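D-alanyl transferase DltD (Enterococcus faecalis, PDB 6O93) probably transfers D-alanine onto lipoteichoic acid, a step in building the Gram-positive cell wall, and belongs to a family of the SGNH hydrolase clan. Local coordinates at residues T127-L131 / L160-L164. Residues are numbered along the deposited sequence; the frame is centred on the assembly and turned at random.
Sequences TYQWL and LMETL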
ATOM      1  N   THR A 127       4.273 -14.552  -8.518  1.00 16.30           N
ATOM      2  CA  THR A 127       3.150 -15.441  -8.798  1.00 15.99           C
ATOM      3  C   THR A 127       3.628 -16.866  -9.053  1.00 15.19           C
ATOM      4  O   THR A 127       3.066 -17.826  -8.513  1.00 15.53           O
ATOM      5  CB  THR A 127       2.353 -14.914  -9.992  1.00 16.68           C
ATOM      6  OG1 THR A 127       1.917 -13.578  -9.719  1.00 15.90           O
ATOM      7  CG2 THR A 127       1.139 -15.789 -10.265  1.00 17.66           C
ATOM      8  N   TYR A 128       4.667 -17.025  -9.875  1.00 16.02           N
ATOM      9  CA  TYR A 128       5.214 -18.356 -10.132  1.00 16.92           C
ATOM     10  C   TYR A 128       5.820 -18.960  -8.869  1.00 17.84           C
ATOM     11  O   TYR A 128       5.662 -20.161  -8.610  1.00 16.54           O
ATOM     12  CB  TYR A 128       6.267 -18.289 -11.240  1.00 17.11           C
ATOM     13  CG  TYR A 128       5.715 -18.298 -12.653  1.00 17.16           C
ATOM     14  CD1 TYR A 128       4.385 -17.992 -12.915  1.00 15.53           C
ATOM     15  CD2 TYR A 128       6.531 -18.632 -13.725  1.00 18.71           C
ATOM     16  CE1 TYR A 128       3.891 -18.011 -14.210  1.00 16.69           C
ATOM     17  CE2 TYR A 128       6.049 -18.652 -15.017  1.00 18.75           C
ATOM     18  CZ  TYR A 128       4.729 -18.342 -15.256  1.00 18.25           C
ATOM     19  OH  TYR A 128       4.255 -18.367 -16.545  1.00 18.75           O
ATOM     20  N   GLN A 129       6.532 -18.150  -8.081  1.00 18.66           N
ATOM     21  CA  GLN A 129       7.087 -18.640  -6.824  1.00 21.10           C
ATOM     22  C   GLN A 129       5.986 -19.159  -5.907  1.00 20.69           C
ATOM     23  O   GLN A 129       6.133 -20.213  -5.277  1.00 20.88           O
ATOM     24  CB  GLN A 129       7.875 -17.527  -6.135  1.00 22.98           C
ATOM     25  CG  GLN A 129       8.520 -17.935  -4.819  1.00 25.42           C
ATOM     26  CD  GLN A 129       8.995 -16.743  -4.016  1.00 27.03           C
ATOM     27  OE1 GLN A 129       8.325 -15.709  -3.960  1.00 26.43           O
ATOM     28  NE2 GLN A 129      10.159 -16.877  -3.391  1.00 28.23           N
ATOM     29  N   TRP A 130       4.875 -18.425  -5.821  1.00 19.85           N
ATOM     30  CA  TRP A 130       3.762 -18.842  -4.975  1.00 20.38           C
ATOM     31  C   TRP A 130       3.244 -20.218  -5.383  1.00 21.22           C
ATOM     32  O   TRP A 130       3.023 -21.088  -4.532  1.00 22.45           O
ATOM     33  CB  TRP A 130       2.658 -17.782  -5.039  1.00 19.39           C
ATOM     34  CG  TRP A 130       1.276 -18.255  -4.689  1.00 20.61           C
ATOM     35  CD1 TRP A 130       0.870 -18.812  -3.509  1.00 22.06           C
ATOM     36  CD2 TRP A 130       0.109 -18.180  -5.520  1.00 19.75           C
ATOM     37  NE1 TRP A 130      -0.476 -19.097  -3.560  1.00 21.74           N
ATOM     38  CE2 TRP A 130      -0.965 -18.720  -4.783  1.00 20.63           C
ATOM     39  CE3 TRP A 130      -0.129 -17.715  -6.817  1.00 19.23           C
ATOM     40  CZ2 TRP A 130      -2.258 -18.807  -5.302  1.00 20.53           C
ATOM     41  CZ3 TRP A 130      -1.414 -17.804  -7.331  1.00 19.72           C
ATOM     42  CH2 TRP A 130      -2.462 -18.344  -6.574  1.00 19.80           C
ATOM     43  N   LEU A 131       3.062 -20.442  -6.687  1.00 21.27           N
ATOM     44  CA  LEU A 131       2.526 -21.721  -7.143  1.00 21.22           C
ATOM     45  C   LEU A 131       3.555 -22.839  -7.041  1.00 21.67           C
ATOM     46  O   LEU A 131       3.191 -23.988  -6.767  1.00 22.13           O
ATOM     47  CB  LEU A 131       2.023 -21.596  -8.580  1.00 20.49           C
ATOM     48  CG  LEU A 131       0.840 -20.644  -8.768  1.00 19.57           C
ATOM     49  CD1 LEU A 131       0.576 -20.400 -10.240  1.00 18.85           C
ATOM     50  CD2 LEU A 131      -0.403 -21.197  -8.085  1.00 20.19           C
ATOM     51  N   LEU A 160      -0.431 -21.056 -16.608  1.00 16.25           N
ATOM     52  CA  LEU A 160      -0.910 -20.427 -15.384  1.00 15.60           C
ATOM     53  C   LEU A 160      -2.421 -20.568 -15.256  1.00 16.89           C
ATOM     54  O   LEU A 160      -2.933 -20.977 -14.207  1.00 16.44           O
ATOM     55  CB  LEU A 160      -0.496 -18.955 -15.363  1.00 16.35           C
ATOM     56  CG  LEU A 160      -0.904 -18.141 -14.131  1.00 15.41           C
ATOM     57  CD1 LEU A 160      -0.444 -18.819 -12.859  1.00 14.31           C
ATOM     58  CD2 LEU A 160      -0.335 -16.736 -14.220  1.00 15.60           C
ATOM     59  N   MET A 161      -3.154 -20.243 -16.325  1.00 17.62           N
ATOM     60  CA  MET A 161      -4.609 -20.351 -16.285  1.00 18.89           C
ATOM     61  C   MET A 161      -5.045 -21.774 -15.970  1.00 20.79           C
ATOM     62  O   MET A 161      -5.985 -21.989 -15.195  1.00 20.96           O
ATOM     63  CB  MET A 161      -5.205 -19.892 -17.617  1.00 19.37           C
ATOM     64  CG  MET A 161      -5.180 -18.384 -17.816  1.00 19.84           C
ATOM     65  SD  MET A 161      -6.278 -17.515 -16.678  1.00 20.25           S
ATOM     66  CE  MET A 161      -7.881 -17.958 -17.345  1.00 20.90           C
ATOM     67  N   GLU A 162      -4.374 -22.762 -16.564  1.00 22.10           N
ATOM     68  CA  GLU A 162      -4.712 -24.153 -16.285  1.00 24.07           C
ATOM     69  C   GLU A 162      -4.424 -24.504 -14.832  1.00 22.92           C
ATOM     70  O   GLU A 162      -5.200 -25.225 -14.193  1.00 24.67           O
ATOM     71  CB  GLU A 162      -3.943 -25.069 -17.236  1.00 26.21           C
ATOM     72  CG  GLU A 162      -4.382 -24.927 -18.684  1.00 29.57           C
ATOM     73  CD  GLU A 162      -3.514 -25.704 -19.655  1.00 32.11           C
ATOM     74  OE1 GLU A 162      -2.329 -25.960 -19.344  1.00 32.25           O
ATOM     75  OE2 GLU A 162      -4.024 -26.055 -20.739  1.00 33.86           O
ATOM     76  N   THR A 163      -3.318 -23.995 -14.288  1.00 20.46           N
ATOM     77  CA  THR A 163      -3.000 -24.244 -12.887  1.00 19.56           C
ATOM     78  C   THR A 163      -4.018 -23.584 -11.965  1.00 20.01           C
ATOM     79  O   THR A 163      -4.462 -24.190 -10.983  1.00 20.12           O
ATOM     80  CB  THR A 163      -1.590 -23.743 -12.576  1.00 18.85           C
ATOM     81  OG1 THR A 163      -0.646 -24.398 -13.434  1.00 18.32           O
ATOM     82  CG2 THR A 163      -1.229 -24.015 -11.118  1.00 19.42           C
ATOM     83  N   LEU A 164      -4.403 -22.341 -12.262  1.00 20.16           N
ATOM     84  CA  LEU A 164      -5.370 -21.649 -11.417  1.00 21.75           C
ATOM     85  C   LEU A 164      -6.731 -22.331 -11.453  1.00 23.65           C
ATOM     86  O   LEU A 164      -7.479 -22.276 -10.469  1.00 24.04           O
ATOM     87  CB  LEU A 164      -5.495 -20.186 -11.847  1.00 20.75           C
ATOM     88  CG  LEU A 164      -4.214 -19.356 -11.735  1.00 19.92           C
ATOM     89  CD1 LEU A 164      -4.470 -17.924 -12.167  1.00 20.25           C
ATOM     90  CD2 LEU A 164      -3.654 -19.405 -10.319  1.00 19.49           C
TER
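Trp130 and Leu164 meet where CD2 of Leu164 comes obliquely to the far rim of the indole, 4.1 Å from Trp130 CZ3, while Leu131 CD2 of the same helix lies 3.6 Å above one face of that indole, offset toward its rim. The Tyr128 ring receives Leu160 at its edge, near the ring plane, where Tyr128 CE1 and Leu160 CD2 are 4.4 Å apart. Both rings flank an apolar helix-helix packing between helix 124-132 and helix 158-168, an all-helical part of this SGNH-clan fold; the short segments' axes cross at 41° and approach to 12.1 Å, far enough for side chains to fill the gap. No hydrogen bond crosses it. The polar ends of the rings turn to other partners: Tyr128 OH bonds Asp157, just before the second helix, and Trp130 NE1 bonds Asp141 on helix 139-148. Helix 175-195 adds Phe181, which touches both Leu131 and Thr163. All seven touching residues are buried. At the centre, Leu131 and Leu160 cross at about a right angle; with CG anti to its backbone N (chi1 -179°), Leu160 extends CD1 toward the first helix. Leu131 and Thr163 instead reach tip to tip, Leu131 CD1 to Thr163 CG2 at 4.1 Å, the threonine hydroxyl being bonded to Val159 O within its own helix. Thr127, its hydroxyl bonded to Ser123 O, adds its methyl, CG2 lying 4.3 Å from Leu160 CD1.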